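Local structure of acetylxylan esterase A (Aspergillus awamori, 5X6S) at residues V17-Y22 and V99-S104; V34-Y39 and F62-P67. The protein removes acetyl side groups from the xylan backbone, acting as a secreted serine esterase of carbohydrate esterase family 1 with an alpha/beta-hydrolase fold. All coordinates share one frame; numbering follows the deposited sequence.

Contact 1 of 2, residues V17-Y22 and V99-S104; sequences VGMYIY and VTWTIS
Met19 is the first residue of 17-22 to reach across to the helix. Its CG stands anti to the backbone N (chi1 175°), and the two torsions beyond are anti as well, so the chain runs out fully extended and delivers its terminal CE between two helix side chains. CE lies 3.7 Å from CE3 of Trp101, approaching the indole obliquely, and 3.2 Å from OG1 of Thr102, a tight fit. OG1 donates a hydrogen bond to Met98 O, one turn back, which fixes the hydroxyl; its contact with CE is packing. The sulfur makes a Met-aromatic contact, with SD 5.3 Å from the centroid of the six-membered Trp101 ring and 39° off its normal. Here helix 91-106 lies against one face of the central alpha/beta-hydrolase sheet, next to the outermost strand, 3-7; the axes of 18-22 and 99-104 are 11.0 Å apart at 36°, and side chains alone span the gap. Two residues on, Ile21 projects from the same side of the strand, its CD1 at the indole edge, 4.3 Å from Trp101 CZ3. Elsewhere Trp101 packs on Phe10 and Val7, and on Ser104 of the second subunit.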
ATOM      1  N   VAL A  17       5.107  17.231  15.514  1.00 17.68           N
ATOM      2  CA  VAL A  17       6.232  16.310  15.417  1.00 16.51           C
ATOM      3  C   VAL A  17       7.285  16.888  14.442  1.00 17.42           C
ATOM      4  O   VAL A  17       6.901  17.431  13.394  1.00 17.86           O
ATOM      5  CB  VAL A  17       5.739  14.913  14.943  1.00 16.73           C
ATOM      6  CG1 VAL A  17       6.838  13.887  14.976  1.00 14.89           C
ATOM      7  CG2 VAL A  17       4.549  14.472  15.770  1.00 15.87           C
ATOM      8  N   GLY A  18       8.582  16.746  14.744  1.00 16.65           N
ATOM      9  CA  GLY A  18       9.634  17.145  13.774  1.00 16.71           C
ATOM     10  C   GLY A  18       9.901  16.078  12.716  1.00 16.28           C
ATOM     11  O   GLY A  18       9.739  14.890  12.990  1.00 15.19           O
ATOM     12  N   MET A  19      10.314  16.483  11.523  1.00 15.71           N
ATOM     13  CA  MET A  19      10.661  15.557  10.483  1.00 16.75           C
ATOM     14  C   MET A  19      12.068  15.849   9.983  1.00 15.71           C
ATOM     15  O   MET A  19      12.339  16.982   9.571  1.00 17.03           O
ATOM     16  CB  MET A  19       9.695  15.652   9.310  1.00 16.25           C
ATOM     17  CG  MET A  19      10.083  14.791   8.154  1.00 17.31           C
ATOM     18  SD  MET A  19       8.947  14.896   6.788  1.00 16.97           S
ATOM     19  CE  MET A  19       9.791  13.933   5.540  1.00 19.12           C
ATOM     20  N   TYR A  20      12.943  14.869  10.056  1.00 15.17           N
ATOM     21  CA  TYR A  20      14.286  14.971   9.481  1.00 16.73           C
ATOM     22  C   TYR A  20      14.498  13.819   8.550  1.00 17.68           C
ATOM     23  O   TYR A  20      14.126  12.682   8.863  1.00 17.79           O
ATOM     24  CB  TYR A  20      15.381  14.988  10.540  1.00 17.63           C
ATOM     25  CG  TYR A  20      15.241  16.132  11.540  1.00 17.32           C
ATOM     26  CD1 TYR A  20      14.340  16.061  12.574  1.00 18.46           C
ATOM     27  CD2 TYR A  20      15.981  17.283  11.409  1.00 20.56           C
ATOM     28  CE1 TYR A  20      14.218  17.077  13.523  1.00 19.71           C
ATOM     29  CE2 TYR A  20      15.873  18.321  12.338  1.00 17.68           C
ATOM     30  CZ  TYR A  20      14.981  18.209  13.387  1.00 20.14           C
ATOM     31  OH  TYR A  20      14.809  19.234  14.268  1.00 21.84           O
ATOM     32  N   ILE A  21      15.109  14.076   7.400  1.00 17.21           N
ATOM     33  CA  ILE A  21      15.437  13.003   6.458  1.00 17.71           C
ATOM     34  C   ILE A  21      16.895  12.948   6.070  1.00 16.79           C
ATOM     35  O   ILE A  21      17.569  13.986   5.940  1.00 16.97           O
ATOM     36  CB  ILE A  21      14.594  13.058   5.171  1.00 18.15           C
ATOM     37  CG1 ILE A  21      14.836  14.344   4.388  1.00 19.44           C
ATOM     38  CG2 ILE A  21      13.135  13.001   5.520  1.00 19.82           C
ATOM     39  CD1 ILE A  21      14.130  14.293   3.012  1.00 21.27           C
ATOM     40  N   TYR A  22      17.411  11.733   5.920  1.00 16.36           N
ATOM     41  CA  TYR A  22      18.706  11.550   5.327  1.00 16.65           C
ATOM     42  C   TYR A  22      18.513  11.069   3.904  1.00 17.08           C
ATOM     43  O   TYR A  22      18.014   9.963   3.676  1.00 15.42           O
ATOM     44  CB  TYR A  22      19.601  10.581   6.089  1.00 16.20           C
ATOM     45  CG  TYR A  22      20.983  10.473   5.470  1.00 15.75           C
ATOM     46  CD1 TYR A  22      21.986  11.395   5.770  1.00 16.45           C
ATOM     47  CD2 TYR A  22      21.296   9.464   4.590  1.00 16.52           C
ATOM     48  CE1 TYR A  22      23.268  11.305   5.155  1.00 17.62           C
ATOM     49  CE2 TYR A  22      22.550   9.353   4.008  1.00 15.65           C
ATOM     50  CZ  TYR A  22      23.544  10.289   4.302  1.00 17.72           C
ATOM     51  OH  TYR A  22      24.794  10.163   3.723  1.00 17.61           O
ATOM     52  N   VAL A  99       5.902  10.066   5.604  1.00 14.50           N
ATOM     53  CA  VAL A  99       6.040   9.026   4.617  1.00 15.07           C
ATOM     54  C   VAL A  99       5.505   9.448   3.261  1.00 15.04           C
ATOM     55  O   VAL A  99       6.208   9.363   2.237  1.00 13.69           O
ATOM     56  CB  VAL A  99       5.456   7.676   5.119  1.00 14.63           C
ATOM     57  CG1 VAL A  99       5.284   6.676   3.963  1.00 14.54           C
ATOM     58  CG2 VAL A  99       6.342   7.121   6.182  1.00 15.36           C
ATOM     59  N   THR A 100       4.244   9.887   3.229  1.00 15.69           N
ATOM     60  CA  THR A 100       3.611  10.148   1.958  1.00 16.68           C
ATOM     61  C   THR A 100       4.253  11.337   1.261  1.00 15.97           C
ATOM     62  O   THR A 100       4.374  11.326   0.028  1.00 16.44           O
ATOM     63  CB  THR A 100       2.094  10.333   2.104  1.00 17.02           C
ATOM     64  OG1 THR A 100       1.844  11.504   2.895  1.00 17.38           O
ATOM     65  CG2 THR A 100       1.434   9.045   2.720  1.00 16.35           C
ATOM     66  N   TRP A 101       4.699  12.327   2.038  1.00 14.67           N
ATOM     67  CA  TRP A 101       5.405  13.508   1.505  1.00 15.97           C
ATOM     68  C   TRP A 101       6.694  13.055   0.811  1.00 16.49           C
ATOM     69  O   TRP A 101       6.993  13.506  -0.299  1.00 16.31           O
ATOM     70  CB  TRP A 101       5.758  14.510   2.601  1.00 15.79           C
ATOM     71  CG  TRP A 101       6.423  15.763   2.109  1.00 18.34           C
ATOM     72  CD1 TRP A 101       5.815  16.915   1.636  1.00 18.64           C
ATOM     73  CD2 TRP A 101       7.817  15.961   1.949  1.00 17.59           C
ATOM     74  NE1 TRP A 101       6.756  17.816   1.245  1.00 19.86           N
ATOM     75  CE2 TRP A 101       7.998  17.269   1.431  1.00 19.98           C
ATOM     76  CE3 TRP A 101       8.939  15.172   2.210  1.00 18.23           C
ATOM     77  CZ2 TRP A 101       9.260  17.790   1.169  1.00 20.53           C
ATOM     78  CZ3 TRP A 101      10.173  15.693   1.974  1.00 20.69           C
ATOM     79  CH2 TRP A 101      10.329  16.989   1.430  1.00 20.66           C
ATOM     80  N   THR A 102       7.425  12.150   1.459  1.00 15.30           N
ATOM     81  CA  THR A 102       8.708  11.688   0.965  1.00 15.79           C
ATOM     82  C   THR A 102       8.513  10.824  -0.306  1.00 16.44           C
ATOM     83  O   THR A 102       9.297  10.958  -1.287  1.00 17.59           O
ATOM     84  CB  THR A 102       9.453  10.874   2.048  1.00 15.49           C
ATOM     85  OG1 THR A 102       9.639  11.698   3.213  1.00 15.30           O
ATOM     86  CG2 THR A 102      10.815  10.355   1.550  1.00 15.23           C
ATOM     87  N   ILE A 103       7.469   9.988  -0.309  1.00 15.93           N
ATOM     88  CA  ILE A 103       7.152   9.177  -1.507  1.00 17.12           C
ATOM     89  C   ILE A 103       7.017  10.096  -2.705  1.00 17.95           C
ATOM     90  O   ILE A 103       7.688   9.898  -3.767  1.00 19.28           O
ATOM     91  CB  ILE A 103       5.901   8.300  -1.353  1.00 16.61           C
ATOM     92  CG1 ILE A 103       6.185   7.155  -0.342  1.00 17.90           C
ATOM     93  CG2 ILE A 103       5.505   7.721  -2.737  1.00 17.82           C
ATOM     94  CD1 ILE A 103       4.940   6.438   0.169  1.00 18.07           C
ATOM     95  N   SER A 104       6.164  11.101  -2.576  1.00 18.25           N
ATOM     96  CA  SER A 104       5.966  12.009  -3.703  1.00 18.55           C
ATOM     97  C   SER A 104       7.171  12.880  -4.017  1.00 19.30           C
ATOM     98  O   SER A 104       7.552  13.026  -5.192  1.00 20.17           O
ATOM     99  CB  SER A 104       4.738  12.869  -3.475  1.00 20.00           C
ATOM    100  OG  SER A 104       4.598  13.760  -4.559  1.00 20.66           O
TER

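Contact 2 of 2, residues V34-Y39 and F62-P67; sequences VVAIHY and FIVIYP
Two neighbouring parallel strands of the alpha/beta-hydrolase sheet, 33-37 and 63-68, meet here, joined through helices 44-49 and 53-60. Three nearly straight backbone hydrogen bonds tie them: Val34 N to Ile63 O, Ile65 N to Val34 O (2.8 Å) and Ala36 N to Ile65 O. Val34 thus uses both its N-H and C=O, toward Ile63 and Ile65, and Ile65 likewise toward Val34 and Ala36, the pattern of parallel strands. On the face carrying Val34 and Val64, CG2 of Val34 sits over the Phe62 ring, a CH-pi contact 4.0 Å from the centroid. Further along, Ala36 CB packs on Tyr66 CD1, and Val64 CG1 lies over a face of that tyrosine. Helix 53-60 covers this side, whereas Val35 and Ile65 face helix 91-106, where Val35 CG1 meets Pro67 CG. Pro67 has no N-H to give to Ala36 O; a water donates to that oxygen (2.7 Å) and to Pro67 O instead, while weakly accepting from His38 N. The His38 ring turns its edge to Pro67 O; ND1 donates to Tyr39 O (2.8 Å) and NE2 accepts from Ser69 N. The His38 side chain lies about 9 Å from that of Ser119, probably the catalytic nucleophile.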
ATOM      1  N   VAL A  34      13.120   4.040   4.849  1.00 14.44           N
ATOM      2  CA  VAL A  34      13.169   3.474   6.205  1.00 14.44           C
ATOM      3  C   VAL A  34      12.830   4.572   7.188  1.00 14.88           C
ATOM      4  O   VAL A  34      13.500   5.619   7.207  1.00 14.72           O
ATOM      5  CB  VAL A  34      14.576   2.873   6.580  1.00 13.90           C
ATOM      6  CG1 VAL A  34      14.617   2.443   8.058  1.00 12.72           C
ATOM      7  CG2 VAL A  34      14.909   1.689   5.704  1.00 14.77           C
ATOM      8  N   VAL A  35      11.796   4.347   8.015  1.00 14.09           N
ATOM      9  CA  VAL A  35      11.420   5.267   9.048  1.00 14.20           C
ATOM     10  C   VAL A  35      12.065   4.722  10.342  1.00 14.86           C
ATOM     11  O   VAL A  35      11.786   3.566  10.728  1.00 14.81           O
ATOM     12  CB  VAL A  35       9.868   5.424   9.217  1.00 15.54           C
ATOM     13  CG1 VAL A  35       9.516   6.402  10.311  1.00 16.18           C
ATOM     14  CG2 VAL A  35       9.138   5.768   7.926  1.00 13.41           C
ATOM     15  N   ALA A  36      12.924   5.521  10.969  1.00 13.91           N
ATOM     16  CA  ALA A  36      13.709   5.116  12.118  1.00 15.40           C
ATOM     17  C   ALA A  36      13.334   6.001  13.317  1.00 15.88           C
ATOM     18  O   ALA A  36      13.579   7.236  13.314  1.00 16.04           O
ATOM     19  CB  ALA A  36      15.217   5.203  11.807  1.00 15.00           C
ATOM     20  N   ILE A  37      12.704   5.389  14.340  1.00 16.08           N
ATOM     21  CA  ILE A  37      12.002   6.131  15.377  1.00 14.63           C
ATOM     22  C   ILE A  37      12.706   6.042  16.736  1.00 15.81           C
ATOM     23  O   ILE A  37      12.918   4.927  17.266  1.00 16.46           O
ATOM     24  CB  ILE A  37      10.545   5.660  15.524  1.00 14.79           C
ATOM     25  CG1 ILE A  37       9.844   5.594  14.147  1.00 13.66           C
ATOM     26  CG2 ILE A  37       9.809   6.538  16.542  1.00 15.69           C
ATOM     27  CD1 ILE A  37       8.397   5.050  14.174  1.00 15.32           C
ATOM     28  N   HIS A  38      13.089   7.209  17.268  1.00 14.82           N
ATOM     29  CA  HIS A  38      13.998   7.307  18.368  1.00 15.47           C
ATOM     30  C   HIS A  38      13.343   6.945  19.736  1.00 17.26           C
ATOM     31  O   HIS A  38      12.117   6.879  19.849  1.00 16.44           O
ATOM     32  CB  HIS A  38      14.574   8.719  18.423  1.00 15.42           C
ATOM     33  CG  HIS A  38      13.605   9.760  18.874  1.00 15.45           C
ATOM     34  ND1 HIS A  38      13.242   9.933  20.199  1.00 16.28           N
ATOM     35  CD2 HIS A  38      12.938  10.704  18.176  1.00 15.63           C
ATOM     36  CE1 HIS A  38      12.393  10.934  20.303  1.00 16.71           C
ATOM     37  NE2 HIS A  38      12.186  11.430  19.086  1.00 17.03           N
ATOM     38  N   TYR A  39      14.203   6.720  20.734  1.00 19.50           N
ATOM     39  CA  TYR A  39      13.845   6.363  22.141  1.00 19.85           C
ATOM     40  C   TYR A  39      13.583   7.608  23.015  1.00 19.98           C
ATOM     41  O   TYR A  39      13.870   8.736  22.623  1.00 19.07           O
ATOM     42  CB  TYR A  39      14.983   5.491  22.725  1.00 22.19           C
ATOM     43  CG  TYR A  39      16.357   5.989  22.330  1.00 21.95           C
ATOM     44  CD1 TYR A  39      16.866   7.189  22.861  1.00 23.49           C
ATOM     45  CD2 TYR A  39      17.092   5.346  21.348  1.00 22.20           C
ATOM     46  CE1 TYR A  39      18.116   7.685  22.469  1.00 24.03           C
ATOM     47  CE2 TYR A  39      18.331   5.818  20.935  1.00 25.62           C
ATOM     48  CZ  TYR A  39      18.842   7.004  21.494  1.00 25.54           C
ATOM     49  OH  TYR A  39      20.050   7.472  21.088  1.00 26.65           O
ATOM     50  N   PHE A  62      18.193   3.902  -0.229  1.00 14.85           N
ATOM     51  CA  PHE A  62      16.911   4.336   0.275  1.00 15.90           C
ATOM     52  C   PHE A  62      17.032   5.651   1.049  1.00 16.17           C
ATOM     53  O   PHE A  62      18.151   6.073   1.417  1.00 16.79           O
ATOM     54  CB  PHE A  62      16.298   3.258   1.161  1.00 16.09           C
ATOM     55  CG  PHE A  62      17.197   2.744   2.283  1.00 14.79           C
ATOM     56  CD1 PHE A  62      17.375   3.486   3.482  1.00 15.08           C
ATOM     57  CD2 PHE A  62      17.845   1.531   2.160  1.00 13.98           C
ATOM     58  CE1 PHE A  62      18.184   2.995   4.488  1.00 14.78           C
ATOM     59  CE2 PHE A  62      18.629   1.014   3.189  1.00 14.69           C
ATOM     60  CZ  PHE A  62      18.809   1.755   4.338  1.00 15.09           C
ATOM     61  N   ILE A  63      15.892   6.294   1.316  1.00 14.85           N
ATOM     62  CA  ILE A  63      15.860   7.517   2.102  1.00 15.18           C
ATOM     63  C   ILE A  63      15.509   7.105   3.545  1.00 14.77           C
ATOM     64  O   ILE A  63      14.691   6.214   3.735  1.00 15.46           O
ATOM     65  CB  ILE A  63      14.793   8.504   1.552  1.00 14.76           C
ATOM     66  CG1 ILE A  63      15.252   8.996   0.164  1.00 16.49           C
ATOM     67  CG2 ILE A  63      14.535   9.689   2.502  1.00 15.68           C
ATOM     68  CD1 ILE A  63      14.202   9.753  -0.611  1.00 18.76           C
ATOM     69  N   VAL A  64      16.109   7.745   4.526  1.00 13.95           N
ATOM     70  CA  VAL A  64      15.711   7.533   5.943  1.00 15.24           C
ATOM     71  C   VAL A  64      14.945   8.693   6.515  1.00 14.55           C
ATOM     72  O   VAL A  64      15.348   9.849   6.319  1.00 16.33           O
ATOM     73  CB  VAL A  64      16.932   7.248   6.898  1.00 16.04           C
ATOM     74  CG1 VAL A  64      16.427   6.616   8.232  1.00 16.19           C
ATOM     75  CG2 VAL A  64      17.985   6.388   6.226  1.00 17.32           C
ATOM     76  N   ILE A  65      13.823   8.423   7.180  1.00 14.23           N
ATOM     77  CA  ILE A  65      13.020   9.460   7.838  1.00 13.32           C
ATOM     78  C   ILE A  65      13.179   9.269   9.322  1.00 14.21           C
ATOM     79  O   ILE A  65      13.018   8.158   9.806  1.00 14.58           O
ATOM     80  CB  ILE A  65      11.506   9.391   7.507  1.00 12.89           C
ATOM     81  CG1 ILE A  65      11.267   9.631   6.013  1.00 12.02           C
ATOM     82  CG2 ILE A  65      10.738  10.407   8.378  1.00 11.89           C
ATOM     83  CD1 ILE A  65       9.822   9.268   5.572  1.00 12.03           C
ATOM     84  N   TYR A  66      13.514  10.353  10.032  1.00 14.05           N
ATOM     85  CA  TYR A  66      13.742  10.308  11.474  1.00 14.48           C
ATOM     86  C   TYR A  66      12.741  11.243  12.110  1.00 15.60           C
ATOM     87  O   TYR A  66      12.997  12.462  12.189  1.00 16.30           O
ATOM     88  CB  TYR A  66      15.212  10.740  11.824  1.00 15.04           C
ATOM     89  CG  TYR A  66      16.314   9.930  11.181  1.00 13.66           C
ATOM     90  CD1 TYR A  66      16.800   8.740  11.771  1.00 13.11           C
ATOM     91  CD2 TYR A  66      16.901  10.347   9.986  1.00 12.75           C
ATOM     92  CE1 TYR A  66      17.837   8.012  11.207  1.00 12.94           C
ATOM     93  CE2 TYR A  66      17.936   9.619   9.408  1.00 15.17           C
ATOM     94  CZ  TYR A  66      18.386   8.452   9.976  1.00 14.26           C
ATOM     95  OH  TYR A  66      19.390   7.762   9.347  1.00 14.31           O
ATOM     96  N   PRO A  67      11.575  10.723  12.556  1.00 16.57           N
ATOM     97  CA  PRO A  67      10.608  11.603  13.229  1.00 16.06           C
ATOM     98  C   PRO A  67      11.189  12.034  14.570  1.00 17.33           C
ATOM     99  O   PRO A  67      12.046  11.353  15.089  1.00 16.07           O
ATOM    100  CB  PRO A  67       9.378  10.687  13.457  1.00 16.78           C
ATOM    101  CG  PRO A  67       9.544   9.562  12.440  1.00 17.26           C
ATOM    102  CD  PRO A  67      11.064   9.346  12.464  1.00 16.30           C
TER
HETATM  103  O   HOH W   1      13.572   9.188  15.137  1.00 15.94           O

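How the contacts relate
Both contacts are buried and belong to one sheet, in which strand 63-68 lies between strands 18-23 and 33-37. Contact 2 is the more central, its centre about 10 Å from the centre of the chain against 16 Å for that of contact 1, which sits near the sheet edge and beside the second subunit. Their chemistry follows: contact 2 is strand to strand, held by backbone hydrogen bonds and a water and burying 454 Å², while contact 1 is sheet to helix, built from side chains without a hydrogen bond and burying 154 Å². They join: strand 18-23 runs antiparallel to 63-68, with Tyr20 O 2.7 Å from Tyr66 N, and Ile65 CD1 packs against Thr102 OG1.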